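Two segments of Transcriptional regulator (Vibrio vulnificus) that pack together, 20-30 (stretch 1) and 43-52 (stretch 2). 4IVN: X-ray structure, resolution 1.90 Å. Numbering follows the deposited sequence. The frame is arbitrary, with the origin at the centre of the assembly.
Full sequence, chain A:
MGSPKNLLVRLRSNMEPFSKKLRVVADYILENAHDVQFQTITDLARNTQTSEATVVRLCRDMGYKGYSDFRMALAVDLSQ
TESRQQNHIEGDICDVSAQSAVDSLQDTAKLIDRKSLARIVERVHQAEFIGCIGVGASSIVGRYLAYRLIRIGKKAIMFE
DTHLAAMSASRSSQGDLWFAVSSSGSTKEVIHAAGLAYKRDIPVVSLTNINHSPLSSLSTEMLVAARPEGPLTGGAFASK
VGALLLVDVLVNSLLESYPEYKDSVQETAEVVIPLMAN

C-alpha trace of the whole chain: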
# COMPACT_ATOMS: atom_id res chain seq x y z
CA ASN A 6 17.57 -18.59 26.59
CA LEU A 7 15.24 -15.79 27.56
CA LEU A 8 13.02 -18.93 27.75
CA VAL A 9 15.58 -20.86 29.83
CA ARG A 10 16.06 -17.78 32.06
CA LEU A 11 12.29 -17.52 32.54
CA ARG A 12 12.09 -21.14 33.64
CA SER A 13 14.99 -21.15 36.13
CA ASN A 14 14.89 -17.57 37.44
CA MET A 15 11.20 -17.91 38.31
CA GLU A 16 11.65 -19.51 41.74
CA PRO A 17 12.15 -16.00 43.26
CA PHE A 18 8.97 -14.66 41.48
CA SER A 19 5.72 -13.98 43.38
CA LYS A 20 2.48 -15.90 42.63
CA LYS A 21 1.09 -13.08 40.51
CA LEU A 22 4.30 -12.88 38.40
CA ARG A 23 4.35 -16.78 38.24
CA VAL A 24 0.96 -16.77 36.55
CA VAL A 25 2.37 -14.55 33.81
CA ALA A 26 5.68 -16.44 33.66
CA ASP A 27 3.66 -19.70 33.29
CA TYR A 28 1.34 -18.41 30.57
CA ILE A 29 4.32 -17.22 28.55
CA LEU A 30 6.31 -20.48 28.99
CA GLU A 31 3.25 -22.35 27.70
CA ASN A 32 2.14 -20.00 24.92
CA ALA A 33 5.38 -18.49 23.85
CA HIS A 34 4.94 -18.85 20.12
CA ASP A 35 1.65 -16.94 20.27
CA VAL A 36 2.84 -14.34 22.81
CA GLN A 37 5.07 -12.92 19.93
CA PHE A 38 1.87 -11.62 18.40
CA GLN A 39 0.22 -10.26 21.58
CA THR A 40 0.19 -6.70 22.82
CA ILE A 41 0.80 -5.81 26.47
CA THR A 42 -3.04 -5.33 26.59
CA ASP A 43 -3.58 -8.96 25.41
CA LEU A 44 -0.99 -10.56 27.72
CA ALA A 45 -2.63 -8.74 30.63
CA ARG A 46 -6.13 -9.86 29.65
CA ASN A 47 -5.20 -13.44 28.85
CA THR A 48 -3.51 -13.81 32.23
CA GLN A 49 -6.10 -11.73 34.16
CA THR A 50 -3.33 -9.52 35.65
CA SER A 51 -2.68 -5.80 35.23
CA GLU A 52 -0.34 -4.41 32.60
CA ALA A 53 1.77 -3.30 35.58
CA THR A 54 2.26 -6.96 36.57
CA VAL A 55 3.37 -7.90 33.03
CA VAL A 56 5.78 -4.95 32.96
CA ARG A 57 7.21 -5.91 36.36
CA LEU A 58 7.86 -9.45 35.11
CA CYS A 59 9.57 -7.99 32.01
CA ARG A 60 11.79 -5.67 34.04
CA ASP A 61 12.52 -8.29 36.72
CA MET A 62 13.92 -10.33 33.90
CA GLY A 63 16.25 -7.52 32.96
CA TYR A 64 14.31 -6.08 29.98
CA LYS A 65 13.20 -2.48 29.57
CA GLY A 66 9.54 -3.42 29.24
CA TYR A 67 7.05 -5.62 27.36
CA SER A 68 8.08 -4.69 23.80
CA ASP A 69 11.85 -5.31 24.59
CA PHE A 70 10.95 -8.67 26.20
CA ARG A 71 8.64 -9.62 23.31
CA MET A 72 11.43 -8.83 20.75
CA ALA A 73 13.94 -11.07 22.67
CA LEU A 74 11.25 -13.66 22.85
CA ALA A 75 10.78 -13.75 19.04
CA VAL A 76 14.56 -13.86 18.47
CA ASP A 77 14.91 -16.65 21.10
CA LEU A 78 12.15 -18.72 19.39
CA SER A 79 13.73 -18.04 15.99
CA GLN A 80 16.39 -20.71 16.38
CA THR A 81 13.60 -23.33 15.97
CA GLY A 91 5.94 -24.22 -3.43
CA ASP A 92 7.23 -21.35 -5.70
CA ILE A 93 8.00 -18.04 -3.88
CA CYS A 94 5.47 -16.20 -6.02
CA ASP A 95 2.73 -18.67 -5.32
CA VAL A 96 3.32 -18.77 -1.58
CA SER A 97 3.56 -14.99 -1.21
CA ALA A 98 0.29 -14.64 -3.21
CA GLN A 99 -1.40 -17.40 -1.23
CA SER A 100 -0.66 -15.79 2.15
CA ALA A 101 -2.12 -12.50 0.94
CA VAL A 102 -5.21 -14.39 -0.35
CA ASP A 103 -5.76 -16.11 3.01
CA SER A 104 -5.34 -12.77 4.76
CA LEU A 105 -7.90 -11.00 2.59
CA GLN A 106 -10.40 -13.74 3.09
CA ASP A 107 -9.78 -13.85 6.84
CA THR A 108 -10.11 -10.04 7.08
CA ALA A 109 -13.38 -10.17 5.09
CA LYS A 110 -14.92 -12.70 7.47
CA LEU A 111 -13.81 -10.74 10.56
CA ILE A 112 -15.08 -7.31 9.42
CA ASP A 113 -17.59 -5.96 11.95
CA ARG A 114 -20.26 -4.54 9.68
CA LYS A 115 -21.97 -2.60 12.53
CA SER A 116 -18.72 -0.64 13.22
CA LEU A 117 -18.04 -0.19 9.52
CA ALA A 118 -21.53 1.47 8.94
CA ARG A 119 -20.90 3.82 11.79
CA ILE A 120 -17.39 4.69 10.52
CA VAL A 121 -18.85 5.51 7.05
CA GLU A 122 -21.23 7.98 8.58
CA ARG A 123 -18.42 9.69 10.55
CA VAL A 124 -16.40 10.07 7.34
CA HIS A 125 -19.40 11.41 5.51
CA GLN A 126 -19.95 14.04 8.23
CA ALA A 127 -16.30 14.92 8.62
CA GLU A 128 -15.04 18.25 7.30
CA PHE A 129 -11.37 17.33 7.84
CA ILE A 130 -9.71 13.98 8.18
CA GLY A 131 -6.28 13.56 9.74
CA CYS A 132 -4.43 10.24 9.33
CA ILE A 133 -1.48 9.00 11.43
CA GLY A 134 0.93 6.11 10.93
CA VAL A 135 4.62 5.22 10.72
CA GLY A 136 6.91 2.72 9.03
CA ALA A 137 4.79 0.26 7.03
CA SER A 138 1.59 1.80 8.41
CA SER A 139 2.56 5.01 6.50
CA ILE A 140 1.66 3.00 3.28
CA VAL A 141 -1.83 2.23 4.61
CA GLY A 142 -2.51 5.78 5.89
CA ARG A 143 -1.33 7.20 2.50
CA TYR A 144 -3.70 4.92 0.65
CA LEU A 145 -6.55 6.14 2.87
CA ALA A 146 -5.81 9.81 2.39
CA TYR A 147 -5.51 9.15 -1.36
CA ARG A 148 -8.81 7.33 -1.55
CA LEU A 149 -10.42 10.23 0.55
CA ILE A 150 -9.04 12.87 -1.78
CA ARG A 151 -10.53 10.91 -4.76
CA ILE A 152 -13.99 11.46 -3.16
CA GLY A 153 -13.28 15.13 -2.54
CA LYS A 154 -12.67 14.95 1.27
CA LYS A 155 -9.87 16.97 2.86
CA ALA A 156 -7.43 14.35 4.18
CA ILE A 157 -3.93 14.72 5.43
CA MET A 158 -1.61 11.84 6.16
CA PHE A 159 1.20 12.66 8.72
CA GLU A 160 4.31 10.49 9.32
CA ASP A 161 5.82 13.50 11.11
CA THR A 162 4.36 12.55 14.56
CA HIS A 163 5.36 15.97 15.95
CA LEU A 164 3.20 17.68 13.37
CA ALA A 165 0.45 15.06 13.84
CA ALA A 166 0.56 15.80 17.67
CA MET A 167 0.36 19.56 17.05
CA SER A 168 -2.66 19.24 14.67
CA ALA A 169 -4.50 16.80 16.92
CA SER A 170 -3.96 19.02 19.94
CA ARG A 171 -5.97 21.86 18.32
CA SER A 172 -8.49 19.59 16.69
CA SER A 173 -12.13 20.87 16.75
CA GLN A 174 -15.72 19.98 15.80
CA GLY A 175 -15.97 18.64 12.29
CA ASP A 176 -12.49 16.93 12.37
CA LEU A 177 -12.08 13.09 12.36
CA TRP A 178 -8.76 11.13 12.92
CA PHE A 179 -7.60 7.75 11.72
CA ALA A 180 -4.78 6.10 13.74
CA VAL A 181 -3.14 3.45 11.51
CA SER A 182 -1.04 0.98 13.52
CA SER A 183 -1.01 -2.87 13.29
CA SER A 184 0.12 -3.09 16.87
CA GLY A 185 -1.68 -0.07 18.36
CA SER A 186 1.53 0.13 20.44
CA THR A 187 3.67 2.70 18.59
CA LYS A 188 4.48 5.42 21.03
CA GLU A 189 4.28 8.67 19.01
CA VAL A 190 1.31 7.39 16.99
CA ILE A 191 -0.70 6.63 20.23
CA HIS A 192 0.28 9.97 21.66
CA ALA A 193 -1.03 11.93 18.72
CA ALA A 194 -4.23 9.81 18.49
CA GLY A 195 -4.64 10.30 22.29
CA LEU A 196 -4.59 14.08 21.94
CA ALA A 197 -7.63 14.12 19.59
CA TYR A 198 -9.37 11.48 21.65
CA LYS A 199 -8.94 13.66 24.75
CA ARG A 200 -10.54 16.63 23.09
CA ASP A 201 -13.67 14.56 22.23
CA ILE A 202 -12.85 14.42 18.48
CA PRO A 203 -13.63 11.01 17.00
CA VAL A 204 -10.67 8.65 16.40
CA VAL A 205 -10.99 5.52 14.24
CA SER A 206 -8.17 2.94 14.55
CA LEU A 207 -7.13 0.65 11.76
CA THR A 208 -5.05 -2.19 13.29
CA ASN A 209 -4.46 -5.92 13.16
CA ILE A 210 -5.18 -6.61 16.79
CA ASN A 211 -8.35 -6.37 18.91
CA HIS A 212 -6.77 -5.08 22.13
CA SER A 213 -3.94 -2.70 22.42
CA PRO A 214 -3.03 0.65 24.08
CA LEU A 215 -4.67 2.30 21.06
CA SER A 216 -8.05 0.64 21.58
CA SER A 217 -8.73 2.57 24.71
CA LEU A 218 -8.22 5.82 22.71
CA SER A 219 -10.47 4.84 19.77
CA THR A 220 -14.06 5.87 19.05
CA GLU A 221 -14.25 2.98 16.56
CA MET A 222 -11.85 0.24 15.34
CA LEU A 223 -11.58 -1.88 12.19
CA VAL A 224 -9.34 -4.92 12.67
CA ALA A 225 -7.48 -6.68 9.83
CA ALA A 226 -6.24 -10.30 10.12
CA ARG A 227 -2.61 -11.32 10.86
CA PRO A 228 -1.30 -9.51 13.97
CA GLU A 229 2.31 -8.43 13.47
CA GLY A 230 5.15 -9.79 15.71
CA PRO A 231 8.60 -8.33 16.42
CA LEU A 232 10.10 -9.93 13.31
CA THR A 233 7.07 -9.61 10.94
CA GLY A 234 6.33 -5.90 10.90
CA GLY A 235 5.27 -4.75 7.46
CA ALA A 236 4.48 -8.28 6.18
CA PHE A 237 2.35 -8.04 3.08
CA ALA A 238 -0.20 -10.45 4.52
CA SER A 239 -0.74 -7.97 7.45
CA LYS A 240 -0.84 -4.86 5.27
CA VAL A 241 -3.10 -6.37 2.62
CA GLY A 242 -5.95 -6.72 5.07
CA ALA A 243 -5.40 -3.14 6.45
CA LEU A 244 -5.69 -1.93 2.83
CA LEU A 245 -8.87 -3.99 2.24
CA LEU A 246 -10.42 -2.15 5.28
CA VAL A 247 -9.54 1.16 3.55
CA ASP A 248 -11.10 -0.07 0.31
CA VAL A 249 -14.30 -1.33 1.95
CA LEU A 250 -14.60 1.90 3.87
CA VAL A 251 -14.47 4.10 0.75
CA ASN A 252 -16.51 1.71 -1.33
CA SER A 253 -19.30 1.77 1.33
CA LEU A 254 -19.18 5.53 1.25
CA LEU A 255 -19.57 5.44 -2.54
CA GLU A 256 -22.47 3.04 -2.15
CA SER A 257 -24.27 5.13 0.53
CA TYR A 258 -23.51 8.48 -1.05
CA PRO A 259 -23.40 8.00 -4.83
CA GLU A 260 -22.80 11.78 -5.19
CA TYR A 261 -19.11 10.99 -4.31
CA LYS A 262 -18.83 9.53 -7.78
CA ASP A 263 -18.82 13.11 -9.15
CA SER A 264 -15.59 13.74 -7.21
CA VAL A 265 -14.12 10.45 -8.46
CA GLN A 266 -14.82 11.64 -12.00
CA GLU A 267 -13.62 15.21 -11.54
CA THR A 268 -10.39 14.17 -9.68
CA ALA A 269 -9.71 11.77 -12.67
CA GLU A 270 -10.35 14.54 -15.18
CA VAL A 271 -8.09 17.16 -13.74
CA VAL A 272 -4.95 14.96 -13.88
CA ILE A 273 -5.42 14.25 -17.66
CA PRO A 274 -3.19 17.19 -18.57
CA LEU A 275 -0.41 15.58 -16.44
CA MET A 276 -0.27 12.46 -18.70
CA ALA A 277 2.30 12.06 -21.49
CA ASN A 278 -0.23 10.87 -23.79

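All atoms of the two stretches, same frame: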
# COMPACT_ATOMS: atom_id res chain seq x y z
N LYS A 20 3.59 -15.18 43.28
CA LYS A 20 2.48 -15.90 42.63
C LYS A 20 1.94 -15.14 41.41
O LYS A 20 1.70 -15.74 40.35
CB LYS A 20 1.31 -16.22 43.59
CG LYS A 20 0.21 -17.02 42.88
CD LYS A 20 -0.62 -17.94 43.76
CE LYS A 20 -2.07 -17.48 43.79
NZ LYS A 20 -2.95 -18.48 44.45
N LYS A 21 1.72 -13.83 41.56
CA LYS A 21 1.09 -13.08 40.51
C LYS A 21 2.01 -13.11 39.26
O LYS A 21 1.56 -13.42 38.12
CB LYS A 21 0.78 -11.66 40.99
CG LYS A 21 -0.39 -10.98 40.26
CD LYS A 21 -1.12 -9.96 41.15
CE LYS A 21 -1.66 -8.73 40.39
NZ LYS A 21 -2.50 -8.87 39.15
N LEU A 22 3.28 -12.80 39.46
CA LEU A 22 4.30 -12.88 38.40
C LEU A 22 4.42 -14.32 37.80
O LEU A 22 4.61 -14.46 36.59
CB LEU A 22 5.66 -12.34 38.89
CG LEU A 22 6.14 -10.89 38.70
CD1 LEU A 22 5.10 -9.88 38.27
CD2 LEU A 22 6.78 -10.39 39.99
N ARG A 23 4.26 -15.34 38.64
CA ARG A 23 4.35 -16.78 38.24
C ARG A 23 3.26 -17.12 37.25
O ARG A 23 3.49 -17.92 36.34
CB ARG A 23 4.22 -17.76 39.43
CG ARG A 23 5.50 -17.98 40.23
CD ARG A 23 5.42 -19.18 41.19
NE ARG A 23 6.74 -19.81 41.30
CZ ARG A 23 7.16 -20.88 40.60
NH1 ARG A 23 6.36 -21.51 39.74
NH2 ARG A 23 8.39 -21.33 40.76
N VAL A 24 2.08 -16.53 37.45
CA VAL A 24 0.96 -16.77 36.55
C VAL A 24 1.38 -16.29 35.16
O VAL A 24 1.17 -16.96 34.15
CB VAL A 24 -0.29 -16.03 37.03
CG1 VAL A 24 -1.31 -15.90 35.92
CG2 VAL A 24 -0.89 -16.78 38.25
N VAL A 25 1.99 -15.11 35.11
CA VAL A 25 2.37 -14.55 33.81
C VAL A 25 3.56 -15.32 33.27
O VAL A 25 3.62 -15.59 32.06
CB VAL A 25 2.75 -13.05 33.91
CG1 VAL A 25 3.11 -12.51 32.53
CG2 VAL A 25 1.62 -12.21 34.51
N ALA A 26 4.52 -15.69 34.15
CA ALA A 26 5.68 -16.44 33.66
C ALA A 26 5.16 -17.75 33.06
O ALA A 26 5.53 -18.14 31.95
CB ALA A 26 6.73 -16.65 34.78
N ASP A 27 4.20 -18.38 33.73
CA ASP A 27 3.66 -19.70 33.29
C ASP A 27 2.91 -19.66 31.96
O ASP A 27 3.06 -20.57 31.09
CB ASP A 27 2.75 -20.34 34.33
CG ASP A 27 3.52 -21.08 35.41
OD1 ASP A 27 4.65 -21.53 35.14
OD2 ASP A 27 2.99 -21.24 36.53
N TYR A 28 2.06 -18.64 31.82
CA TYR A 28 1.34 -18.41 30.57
C TYR A 28 2.32 -18.22 29.42
O TYR A 28 2.14 -18.78 28.35
CB TYR A 28 0.35 -17.24 30.66
CG TYR A 28 -0.42 -16.98 29.39
CD1 TYR A 28 -1.72 -17.46 29.21
CD2 TYR A 28 0.14 -16.20 28.33
CE1 TYR A 28 -2.43 -17.23 28.00
CE2 TYR A 28 -0.57 -15.96 27.16
CZ TYR A 28 -1.85 -16.48 27.00
OH TYR A 28 -2.52 -16.25 25.82
N ILE A 29 3.39 -17.44 29.62
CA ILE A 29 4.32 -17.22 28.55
C ILE A 29 5.07 -18.50 28.18
O ILE A 29 5.28 -18.78 26.98
CB ILE A 29 5.34 -16.11 28.92
CG1 ILE A 29 4.59 -14.78 29.14
CG2 ILE A 29 6.27 -15.90 27.75
CD1 ILE A 29 5.40 -13.65 29.80
N LEU A 30 5.53 -19.25 29.19
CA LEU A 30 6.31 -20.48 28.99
C LEU A 30 5.48 -21.49 28.19
O LEU A 30 6.04 -22.33 27.45
CB LEU A 30 6.76 -21.12 30.33
CG LEU A 30 8.00 -20.53 31.03
CD1 LEU A 30 8.14 -21.02 32.51
CD2 LEU A 30 9.25 -20.84 30.22
N ASP A 43 -3.19 -7.51 25.49
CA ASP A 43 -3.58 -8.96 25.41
C ASP A 43 -2.98 -9.82 26.50
O ASP A 43 -3.68 -10.62 27.13
CB ASP A 43 -3.06 -9.61 24.11
CG ASP A 43 -3.81 -9.14 22.87
OD1 ASP A 43 -5.06 -9.03 22.90
OD2 ASP A 43 -3.12 -8.94 21.85
N LEU A 44 -1.67 -9.70 26.69
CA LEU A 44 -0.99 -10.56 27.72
C LEU A 44 -1.62 -10.36 29.10
O LEU A 44 -1.83 -11.33 29.86
CB LEU A 44 0.48 -10.20 27.80
CG LEU A 44 1.29 -11.12 28.71
CD1 LEU A 44 1.00 -12.58 28.41
CD2 LEU A 44 2.76 -10.81 28.59
N ALA A 45 -1.94 -9.10 29.41
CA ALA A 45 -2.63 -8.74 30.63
C ALA A 45 -4.01 -9.38 30.73
O ALA A 45 -4.34 -10.02 31.76
CB ALA A 45 -2.70 -7.22 30.81
N ARG A 46 -4.82 -9.22 29.68
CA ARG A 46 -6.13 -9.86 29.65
C ARG A 46 -6.07 -11.38 29.73
O ARG A 46 -6.81 -12.00 30.50
CB ARG A 46 -6.85 -9.54 28.33
CG ARG A 46 -7.31 -8.12 28.15
CD ARG A 46 -7.86 -7.98 26.72
NE ARG A 46 -9.31 -8.25 26.63
CZ ARG A 46 -9.89 -9.36 26.16
NH1 ARG A 46 -9.19 -10.40 25.70
NH2 ARG A 46 -11.19 -9.42 26.14
N ASN A 47 -5.25 -11.99 28.88
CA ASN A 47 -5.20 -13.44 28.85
C ASN A 47 -4.72 -14.07 30.17
O ASN A 47 -4.98 -15.25 30.43
CB ASN A 47 -4.28 -13.89 27.73
CG ASN A 47 -4.79 -13.46 26.39
OD1 ASN A 47 -6.00 -13.25 26.21
ND2 ASN A 47 -3.88 -13.28 25.44
N THR A 48 -3.98 -13.30 30.96
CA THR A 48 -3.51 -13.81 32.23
C THR A 48 -4.36 -13.31 33.41
O THR A 48 -4.12 -13.72 34.56
CB THR A 48 -2.06 -13.37 32.49
OG1 THR A 48 -2.01 -11.94 32.44
CG2 THR A 48 -1.07 -14.07 31.51
N GLN A 49 -5.32 -12.43 33.13
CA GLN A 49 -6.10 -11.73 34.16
C GLN A 49 -5.21 -11.04 35.21
O GLN A 49 -5.40 -11.21 36.43
CB GLN A 49 -7.04 -12.71 34.88
CG GLN A 49 -8.28 -13.17 34.12
CD GLN A 49 -8.86 -14.42 34.78
OE1 GLN A 49 -8.32 -15.52 34.63
NE2 GLN A 49 -9.95 -14.26 35.54
N THR A 50 -4.22 -10.26 34.76
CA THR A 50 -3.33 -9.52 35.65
C THR A 50 -3.32 -8.10 35.09
O THR A 50 -3.78 -7.87 33.97
CB THR A 50 -1.91 -10.18 35.74
OG1 THR A 50 -1.20 -10.07 34.48
CG2 THR A 50 -1.99 -11.67 36.06
N SER A 51 -2.79 -7.14 35.80
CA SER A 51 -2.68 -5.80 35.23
C SER A 51 -1.53 -5.72 34.19
O SER A 51 -0.67 -6.60 34.11
CB SER A 51 -2.41 -4.83 36.33
OG SER A 51 -1.22 -5.26 36.92
N GLU A 52 -1.49 -4.65 33.42
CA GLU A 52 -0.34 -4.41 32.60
C GLU A 52 0.86 -4.10 33.48
O GLU A 52 1.99 -4.36 33.09
CB GLU A 52 -0.59 -3.25 31.65
CG GLU A 52 -1.79 -3.48 30.77
CD GLU A 52 -1.93 -2.39 29.71
OE1 GLU A 52 -1.03 -1.53 29.58
OE2 GLU A 52 -2.95 -2.43 28.98
O HOH W 1 -4.65 -10.91 39.00

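Two helices cross steeply here, their directions 106° apart and their axes 10.2 Å at closest approach, so the contact is a compact patch burying 462 Å² in all. The first helix offers Lys-21, Val-24, Val-25, Tyr-28 and Ile-29, a stripe spaced by helical turns; no clear direct hydrogen bond joins the stretches, and shape does most of the work.

Thr-48 is the central bump. Its CG2 methyl sits 3.6 Å from Tyr-28 CB and 4.2 Å from Val-25 CA, settling into the groove between successive turns. A threonine can fill this apolar hollow because its hydroxyl is occupied at home: OG1 donates to Leu-44 O (2.7 Å) and accepts from Thr-50 OG1 (2.9 Å). That second bond ties Thr-50 to Thr-48, and Thr-50 OG1 lies 3.5 Å from Val-25 CG2.

Leu-44 fills a second hollow, lined by Tyr-28, Ile-29 and Val-25, branching so that CD1 meets Tyr-28 CD2 at 3.7 Å while CD2 reaches Ile-29 CD1 at 4.1 Å and Val-25 CG1 at 4.3 Å. Tyr-28, chi1 t, points toward the second helix, its ring obliquely contacted by Leu-44, Asn-47 and Thr-48.

At the exposed margin, Lys-21 extends over Thr-50, and one water bridges Lys-21 NZ (3.0 Å) to Gln-49 O (2.7 Å).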